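Local coordinates for protein propionate kinase (Francisella tularensis subsp. tularensis, PDB 3KHY) that probably catalyses the reversible, magnesium-dependent transfer of a phosphate group from ATP to acetate or propionate, at residues M1-C9 and H75-R85; G10-L18 and V28-A36. All coordinates share one frame; numbering follows the deposited sequence.

Interaction 1 (M1-C9 and H75-R85); sequences MSEILVLNC and HLEKIVAIGHR
Glu3 leaves strand 3-9 beside Lys78, and its side chain lies obliquely across the lysine's. CB stays near the Lys78 carbonyl. With CG anti to the carbonyl carbon (chi1 -62°) and the chain extended beyond it, CG and then CD pass over Lys78 CB. At the tip the oxygens part: Glu3 OE2 meets Lys78 CD at 3.4 Å, while Glu3 OE1 comes 3.8 Å from His75 ND1. OE1 is buried without a polar partner, and Lys78 NZ lies 4.5 Å from Glu3 OE2, too far for a salt bridge, though its charge may still steady the carboxylate.

Behind these side chains the strands run parallel. Glu3 N bonds to the Lys78 carbonyl, and Arg85 N reaches Leu7 O at 2.9 Å. Branched Ile82 suits the face shared by Leu5, Leu7 and His84, its CG2 3.8 Å from Leu7 CD1, which also touches His84 CE1. On the other face Ile4 CD1 touches both Val80 CG1 and Ala81 CB. The aliphatic part of Arg85 lies against the Asn8 amide, while its guanidinium forms salt bridges with Asp142 and Glu372. Adjacent parallel strands delivering Asn8 and Arg85 to the predicted magnesium and substrate sites fit the actin-like ATPase fold of acetokinases.

Interaction 2 (G10-L18 and V28-A36); sequences GSSSVKFAL and VTGLAENIA
Val28 continues the pairing of the two hairpin strands: its carbonyl accepts Leu18 N at 2.8 Å, and its CB faces Leu18 CB on the apolar side of the sheet. Thr29, beta-branched and at home in a strand, sets CG2 against Ala17 CB on the other side, in a non-hydrogen-bonded pair. At Gly30 the Phe16 ring folds across the neighbouring strand. Its CG sits between backbone N and carbonyl carbon (chi1 60°), which brings one face over the glycine; Gly30 CA lies 3.6 Å from the ring centroid in a CH-pi contact. Glycine, with no side chain, lets the ring lie directly on its backbone. Gly30 N and O both bond to Phe16.

Leu31 bends CD1 back to 3.7 Å from Lys15 CA, while the lysine chain extends away to a salt bridge with Glu373. Ala32 is small enough to sit opposite Val14 and under helix 59-72. Past Glu33, Asn34 adopts a left-handed backbone conformation, readily accepted by asparagine, and its N meets a water also held by Ser12. Ile35 N then bonds to Ser12 O at 3.0 Å, and its CD1 packs on Val14 CG2. This is an antiparallel beta hairpin, whose Lys15 is a predicted ATP-binding residue.

Interactions 1 and 2 belong to one mixed sheet, with centres about 14 Å apart. Strand 3-9 lies between strands 79-86 and 14-20, so its two edges serve different partners: Val6 N reaches Ala17 O at 2.7 Å and Asn8 N reaches Lys15 O at 2.9 Å, both probable hydrogen bonds. At the other end of the strand, Leu18 CD2 of interaction 2 packs 3.1 Å from Glu3 OE1 and 3.3 Å from His75 ND1. The predicted magnesium, ATP and substrate ligands gather at the Asn8 end, where the side chains of Lys15 and Asn8 come within about 4 Å and those of Lys15 and Arg85 within about 6 Å at their nearest atoms.

Interaction 1 (M1-C9 and H75-R85)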
loop_
_atom_site.group_PDB
_atom_site.type_symbol
_atom_site.label_atom_id
_atom_site.label_comp_id
_atom_site.label_asym_id
_atom_site.label_seq_id
_atom_site.Cartn_x
_atom_site.Cartn_y
_atom_site.Cartn_z
HETATM N N MSE A 1 24.422 39.297 -1.070
HETATM C CA MSE A 1 23.479 40.288 -1.585
HETATM C C MSE A 1 22.737 39.818 -2.834
HETATM O O MSE A 1 21.724 40.405 -3.226
HETATM C CB MSE A 1 24.192 41.611 -1.869
HETATM C CG MSE A 1 24.205 42.563 -0.682
HETATM SE SE MSE A 1 22.448 43.338 -0.300
HETATM C CE MSE A 1 22.536 44.897 -1.474
ATOM N N SER A 2 23.243 38.756 -3.454
ATOM C CA SER A 2 22.631 38.215 -4.664
ATOM C C SER A 2 21.302 37.521 -4.361
ATOM O O SER A 2 21.045 37.105 -3.228
ATOM C CB SER A 2 23.586 37.247 -5.361
ATOM O OG SER A 2 23.832 36.113 -4.553
ATOM N N GLU A 3 20.466 37.400 -5.386
ATOM C CA GLU A 3 19.137 36.833 -5.231
ATOM C C GLU A 3 18.834 35.782 -6.297
ATOM O O GLU A 3 19.343 35.845 -7.414
ATOM C CB GLU A 3 18.087 37.948 -5.258
ATOM C CG GLU A 3 18.247 38.955 -4.112
ATOM C CD GLU A 3 17.357 40.180 -4.261
ATOM O OE1 GLU A 3 16.430 40.150 -5.098
ATOM O OE2 GLU A 3 17.588 41.175 -3.541
ATOM N N ILE A 4 18.001 34.815 -5.934
ATOM C CA ILE A 4 17.574 33.762 -6.849
ATOM C C ILE A 4 16.066 33.878 -7.041
ATOM O O ILE A 4 15.315 34.058 -6.069
ATOM C CB ILE A 4 17.860 32.374 -6.262
ATOM C CG1 ILE A 4 19.348 32.210 -5.945
ATOM C CG2 ILE A 4 17.382 31.287 -7.215
ATOM C CD1 ILE A 4 20.166 31.719 -7.109
ATOM N N LEU A 5 15.624 33.791 -8.288
ATOM C CA LEU A 5 14.203 33.801 -8.588
ATOM C C LEU A 5 13.747 32.356 -8.629
ATOM O O LEU A 5 14.263 31.574 -9.414
ATOM C CB LEU A 5 13.938 34.465 -9.944
ATOM C CG LEU A 5 12.471 34.479 -10.364
ATOM C CD1 LEU A 5 11.640 35.228 -9.330
ATOM C CD2 LEU A 5 12.307 35.094 -11.742
ATOM N N VAL A 6 12.787 32.001 -7.782
ATOM C CA VAL A 6 12.325 30.616 -7.682
ATOM C C VAL A 6 10.931 30.478 -8.275
ATOM O O VAL A 6 10.018 31.224 -7.912
ATOM C CB VAL A 6 12.322 30.135 -6.217
ATOM C CG1 VAL A 6 11.782 28.707 -6.116
ATOM C CG2 VAL A 6 13.718 30.205 -5.645
ATOM N N LEU A 7 10.766 29.541 -9.208
ATOM C CA LEU A 7 9.501 29.425 -9.926
ATOM C C LEU A 7 8.891 28.047 -9.854
ATOM O O LEU A 7 9.590 27.034 -9.885
ATOM C CB LEU A 7 9.687 29.766 -11.410
ATOM C CG LEU A 7 10.256 31.135 -11.753
ATOM C CD1 LEU A 7 10.473 31.208 -13.261
ATOM C CD2 LEU A 7 9.316 32.259 -11.264
ATOM N N ASN A 8 7.570 28.009 -9.789
ATOM C CA ASN A 8 6.840 26.793 -10.099
ATOM C C ASN A 8 5.844 27.164 -11.193
ATOM O O ASN A 8 4.815 27.794 -10.925
ATOM C CB ASN A 8 6.135 26.240 -8.859
ATOM C CG ASN A 8 5.412 24.923 -9.131
ATOM O OD1 ASN A 8 5.562 24.327 -10.199
ATOM N ND2 ASN A 8 4.624 24.466 -8.161
ATOM N N CYS A 9 6.172 26.815 -12.435
ATOM C CA CYS A 9 5.329 27.182 -13.569
ATOM C C CYS A 9 4.337 26.076 -13.880
ATOM O O CYS A 9 4.722 25.011 -14.357
ATOM C CB CYS A 9 6.175 27.459 -14.816
ATOM S SG CYS A 9 7.338 28.826 -14.667
ATOM N N HIS A 75 14.954 44.770 -8.246
ATOM C CA HIS A 75 15.365 43.420 -7.884
ATOM C C HIS A 75 16.183 42.797 -8.998
ATOM O O HIS A 75 17.131 42.057 -8.741
ATOM C CB HIS A 75 14.145 42.539 -7.630
ATOM C CG HIS A 75 13.335 42.953 -6.445
ATOM N ND1 HIS A 75 13.817 42.893 -5.156
ATOM C CD2 HIS A 75 12.068 43.422 -6.351
ATOM C CE1 HIS A 75 12.885 43.313 -4.320
ATOM N NE2 HIS A 75 11.814 43.641 -5.019
ATOM N N LEU A 76 15.808 43.100 -10.237
ATOM C CA LEU A 76 16.348 42.390 -11.388
ATOM C C LEU A 76 17.877 42.370 -11.382
ATOM O O LEU A 76 18.490 41.325 -11.604
ATOM C CB LEU A 76 15.803 42.979 -12.694
ATOM C CG LEU A 76 16.050 42.155 -13.962
ATOM C CD1 LEU A 76 15.074 42.526 -15.072
ATOM C CD2 LEU A 76 17.485 42.301 -14.438
ATOM N N GLU A 77 18.482 43.522 -11.116
ATOM C CA GLU A 77 19.936 43.651 -11.118
ATOM C C GLU A 77 20.616 42.730 -10.112
ATOM O O GLU A 77 21.796 42.406 -10.256
ATOM C CB GLU A 77 20.333 45.095 -10.810
ATOM C CG GLU A 77 19.822 46.114 -11.804
ATOM C CD GLU A 77 20.018 47.534 -11.313
ATOM O OE1 GLU A 77 19.622 47.819 -10.161
ATOM O OE2 GLU A 77 20.566 48.362 -12.075
ATOM N N LYS A 78 19.877 42.321 -9.086
ATOM C CA LYS A 78 20.454 41.509 -8.023
ATOM C C LYS A 78 20.300 40.010 -8.276
ATOM O O LYS A 78 20.900 39.191 -7.579
ATOM C CB LYS A 78 19.837 41.882 -6.670
ATOM C CG LYS A 78 20.159 43.296 -6.212
ATOM C CD LYS A 78 19.583 43.577 -4.833
ATOM C CE LYS A 78 19.864 45.012 -4.403
ATOM N NZ LYS A 78 19.360 45.307 -3.035
ATOM N N ILE A 79 19.501 39.652 -9.274
ATOM C CA ILE A 79 19.210 38.246 -9.532
ATOM C C ILE A 79 20.349 37.577 -10.285
ATOM O O ILE A 79 20.781 38.068 -11.323
ATOM C CB ILE A 79 17.892 38.072 -10.306
ATOM C CG1 ILE A 79 16.720 38.535 -9.445
ATOM C CG2 ILE A 79 17.704 36.615 -10.719
ATOM C CD1 ILE A 79 15.407 38.597 -10.181
ATOM N N VAL A 80 20.829 36.450 -9.761
ATOM C CA VAL A 80 21.974 35.761 -10.355
ATOM C C VAL A 80 21.589 34.464 -11.061
ATOM O O VAL A 80 22.352 33.945 -11.869
ATOM C CB VAL A 80 23.068 35.475 -9.303
ATOM C CG1 VAL A 80 22.547 34.543 -8.237
ATOM C CG2 VAL A 80 24.305 34.891 -9.961
ATOM N N ALA A 81 20.409 33.934 -10.757
ATOM C CA ALA A 81 19.948 32.717 -11.420
ATOM C C ALA A 81 18.463 32.468 -11.191
ATOM O O ALA A 81 17.839 33.116 -10.347
ATOM C CB ALA A 81 20.766 31.516 -10.969
ATOM N N ILE A 82 17.912 31.528 -11.955
ATOM C CA ILE A 82 16.515 31.121 -11.821
ATOM C C ILE A 82 16.422 29.628 -11.496
ATOM O O ILE A 82 16.999 28.794 -12.199
ATOM C CB ILE A 82 15.733 31.395 -13.116
ATOM C CG1 ILE A 82 15.841 32.873 -13.501
ATOM C CG2 ILE A 82 14.274 30.986 -12.970
ATOM C CD1 ILE A 82 15.279 33.176 -14.868
ATOM N N GLY A 83 15.705 29.293 -10.426
ATOM C CA GLY A 83 15.490 27.901 -10.064
ATOM C C GLY A 83 14.060 27.476 -10.329
ATOM O O GLY A 83 13.125 28.150 -9.900
ATOM N N HIS A 84 13.895 26.367 -11.047
ATOM C CA HIS A 84 12.580 25.864 -11.428
ATOM C C HIS A 84 12.264 24.590 -10.683
ATOM O O HIS A 84 13.061 23.649 -10.686
ATOM C CB HIS A 84 12.540 25.532 -12.922
ATOM C CG HIS A 84 12.764 26.714 -13.816
ATOM N ND1 HIS A 84 11.728 27.433 -14.368
ATOM C CD2 HIS A 84 13.904 27.294 -14.258
ATOM C CE1 HIS A 84 12.219 28.407 -15.113
ATOM N NE2 HIS A 84 13.537 28.349 -15.059
ATOM N N ARG A 85 11.096 24.549 -10.055
ATOM C CA ARG A 85 10.569 23.293 -9.552
ATOM C C ARG A 85 10.175 22.444 -10.746
ATOM O O ARG A 85 9.562 22.943 -11.694
ATOM C CB ARG A 85 9.340 23.543 -8.674
ATOM C CG ARG A 85 8.825 22.295 -7.963
ATOM C CD ARG A 85 7.687 22.661 -7.001
ATOM N NE ARG A 85 7.469 21.615 -6.012
ATOM C CZ ARG A 85 7.722 21.758 -4.713
ATOM N NH1 ARG A 85 8.180 22.913 -4.245
ATOM N NH2 ARG A 85 7.499 20.752 -3.878
HETATM O O HOH W 1 8.365 25.167 -12.914
#

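Interaction 2 (G10-L18 and V28-A36)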
loop_
_atom_site.group_PDB
_atom_site.type_symbol
_atom_site.label_atom_id
_atom_site.label_comp_id
_atom_site.label_asym_id
_atom_site.label_seq_id
_atom_site.Cartn_x
_atom_site.Cartn_y
_atom_site.Cartn_z
ATOM N N GLY A 10 3.060 26.338 -13.620
ATOM C CA GLY A 10 2.000 25.388 -13.917
ATOM C C GLY A 10 1.298 25.738 -15.217
ATOM O O GLY A 10 1.646 26.726 -15.874
ATOM N N SER A 11 0.302 24.936 -15.584
ATOM C CA SER A 11 -0.428 25.130 -16.835
ATOM C C SER A 11 -1.176 26.463 -16.903
ATOM O O SER A 11 -1.239 27.088 -17.959
ATOM C CB SER A 11 -1.387 23.961 -17.088
ATOM O OG SER A 11 -2.150 23.661 -15.932
ATOM N N SER A 12 -1.742 26.899 -15.781
ATOM C CA SER A 12 -2.464 28.170 -15.755
ATOM C C SER A 12 -2.001 29.099 -14.628
ATOM O O SER A 12 -2.702 30.045 -14.275
ATOM C CB SER A 12 -3.976 27.930 -15.656
ATOM O OG SER A 12 -4.307 27.253 -14.455
ATOM N N SER A 13 -0.814 28.839 -14.083
ATOM C CA SER A 13 -0.332 29.580 -12.925
ATOM C C SER A 13 1.188 29.613 -12.835
ATOM O O SER A 13 1.870 28.699 -13.304
ATOM C CB SER A 13 -0.892 28.958 -11.646
ATOM O OG SER A 13 -0.240 27.735 -11.381
ATOM N N VAL A 14 1.708 30.671 -12.222
ATOM C CA VAL A 14 3.126 30.765 -11.908
ATOM C C VAL A 14 3.291 31.182 -10.458
ATOM O O VAL A 14 2.895 32.274 -10.064
ATOM C CB VAL A 14 3.864 31.789 -12.800
ATOM C CG1 VAL A 14 5.340 31.873 -12.398
ATOM C CG2 VAL A 14 3.730 31.421 -14.278
ATOM N N LYS A 15 3.866 30.300 -9.654
ATOM C CA LYS A 15 4.184 30.647 -8.285
ATOM C C LYS A 15 5.626 31.127 -8.265
ATOM O O LYS A 15 6.488 30.495 -8.869
ATOM C CB LYS A 15 4.021 29.423 -7.397
ATOM C CG LYS A 15 4.462 29.645 -5.975
ATOM C CD LYS A 15 4.489 28.340 -5.216
ATOM C CE LYS A 15 5.063 28.536 -3.828
ATOM N NZ LYS A 15 4.966 27.277 -3.044
ATOM N N PHE A 16 5.899 32.246 -7.602
ATOM C CA PHE A 16 7.264 32.771 -7.611
ATOM C C PHE A 16 7.749 33.303 -6.267
ATOM O O PHE A 16 6.956 33.680 -5.408
ATOM C CB PHE A 16 7.438 33.840 -8.704
ATOM C CG PHE A 16 6.524 35.024 -8.553
ATOM C CD1 PHE A 16 6.891 36.100 -7.765
ATOM C CD2 PHE A 16 5.309 35.066 -9.210
ATOM C CE1 PHE A 16 6.060 37.194 -7.632
ATOM C CE2 PHE A 16 4.475 36.153 -9.078
ATOM C CZ PHE A 16 4.854 37.219 -8.289
ATOM N N ALA A 17 9.066 33.327 -6.100
ATOM C CA ALA A 17 9.675 33.903 -4.913
ATOM C C ALA A 17 11.060 34.427 -5.238
ATOM O O ALA A 17 11.779 33.856 -6.061
ATOM C CB ALA A 17 9.756 32.864 -3.798
ATOM N N LEU A 18 11.427 35.516 -4.580
ATOM C CA LEU A 18 12.753 36.088 -4.712
ATOM C C LEU A 18 13.480 35.859 -3.401
ATOM O O LEU A 18 13.076 36.381 -2.361
ATOM C CB LEU A 18 12.631 37.581 -4.975
ATOM C CG LEU A 18 13.862 38.278 -5.541
ATOM C CD1 LEU A 18 14.396 37.518 -6.752
ATOM C CD2 LEU A 18 13.489 39.705 -5.907
ATOM N N VAL A 28 10.338 38.655 -1.719
ATOM C CA VAL A 28 9.030 38.801 -2.340
ATOM C C VAL A 28 8.531 37.414 -2.652
ATOM O O VAL A 28 9.325 36.538 -3.000
ATOM C CB VAL A 28 9.108 39.567 -3.691
ATOM C CG1 VAL A 28 7.712 39.836 -4.221
ATOM C CG2 VAL A 28 9.882 40.865 -3.546
ATOM N N THR A 29 7.231 37.190 -2.506
ATOM C CA THR A 29 6.645 35.970 -3.023
ATOM C C THR A 29 5.414 36.372 -3.781
ATOM O O THR A 29 4.920 37.486 -3.613
ATOM C CB THR A 29 6.226 34.988 -1.921
ATOM O OG1 THR A 29 5.180 35.571 -1.146
ATOM C CG2 THR A 29 7.413 34.626 -1.012
ATOM N N GLY A 30 4.903 35.474 -4.612
ATOM C CA GLY A 30 3.756 35.821 -5.419
ATOM C C GLY A 30 3.148 34.649 -6.141
ATOM O O GLY A 30 3.661 33.528 -6.110
ATOM N N LEU A 31 2.036 34.913 -6.803
ATOM C CA LEU A 31 1.354 33.874 -7.541
ATOM C C LEU A 31 0.496 34.489 -8.629
ATOM O O LEU A 31 -0.366 35.325 -8.344
ATOM C CB LEU A 31 0.484 33.044 -6.606
ATOM C CG LEU A 31 -0.351 31.975 -7.308
ATOM C CD1 LEU A 31 0.542 30.845 -7.831
ATOM C CD2 LEU A 31 -1.407 31.437 -6.360
ATOM N N ALA A 32 0.754 34.088 -9.872
ATOM C CA ALA A 32 -0.128 34.405 -10.989
ATOM C C ALA A 32 -1.111 33.249 -11.152
ATOM O O ALA A 32 -0.714 32.093 -11.106
ATOM C CB ALA A 32 0.676 34.605 -12.261
ATOM N N GLU A 33 -2.387 33.571 -11.332
ATOM C CA GLU A 33 -3.468 32.585 -11.337
ATOM C C GLU A 33 -4.423 32.828 -12.501
ATOM O O GLU A 33 -4.590 33.971 -12.942
ATOM C CB GLU A 33 -4.276 32.696 -10.045
ATOM C CG GLU A 33 -3.834 31.789 -8.929
ATOM C CD GLU A 33 -4.779 31.845 -7.744
ATOM O OE1 GLU A 33 -5.170 30.770 -7.238
ATOM O OE2 GLU A 33 -5.140 32.964 -7.326
ATOM N N ASN A 34 -5.067 31.760 -12.973
ATOM C CA ASN A 34 -6.070 31.858 -14.034
ATOM C C ASN A 34 -5.519 32.484 -15.316
ATOM O O ASN A 34 -6.211 33.239 -15.995
ATOM C CB ASN A 34 -7.282 32.662 -13.554
ATOM C CG ASN A 34 -7.692 32.313 -12.135
ATOM O OD1 ASN A 34 -7.750 31.143 -11.761
ATOM N ND2 ASN A 34 -7.978 33.334 -11.338
ATOM N N ILE A 35 -4.274 32.159 -15.646
ATOM C CA ILE A 35 -3.613 32.744 -16.811
ATOM C C ILE A 35 -4.401 32.492 -18.100
ATOM O O ILE A 35 -4.968 31.419 -18.288
ATOM C CB ILE A 35 -2.160 32.230 -16.939
ATOM C CG1 ILE A 35 -1.329 32.722 -15.749
ATOM C CG2 ILE A 35 -1.533 32.657 -18.273
ATOM C CD1 ILE A 35 0.028 32.066 -15.634
ATOM N N ALA A 36 -4.452 33.504 -18.964
ATOM C CA ALA A 36 -5.160 33.420 -20.244
ATOM C C ALA A 36 -6.678 33.281 -20.099
ATOM O O ALA A 36 -7.356 32.820 -21.021
ATOM C CB ALA A 36 -4.595 32.293 -21.104
HETATM O O HOH W 2 -4.870 29.066 -12.295
#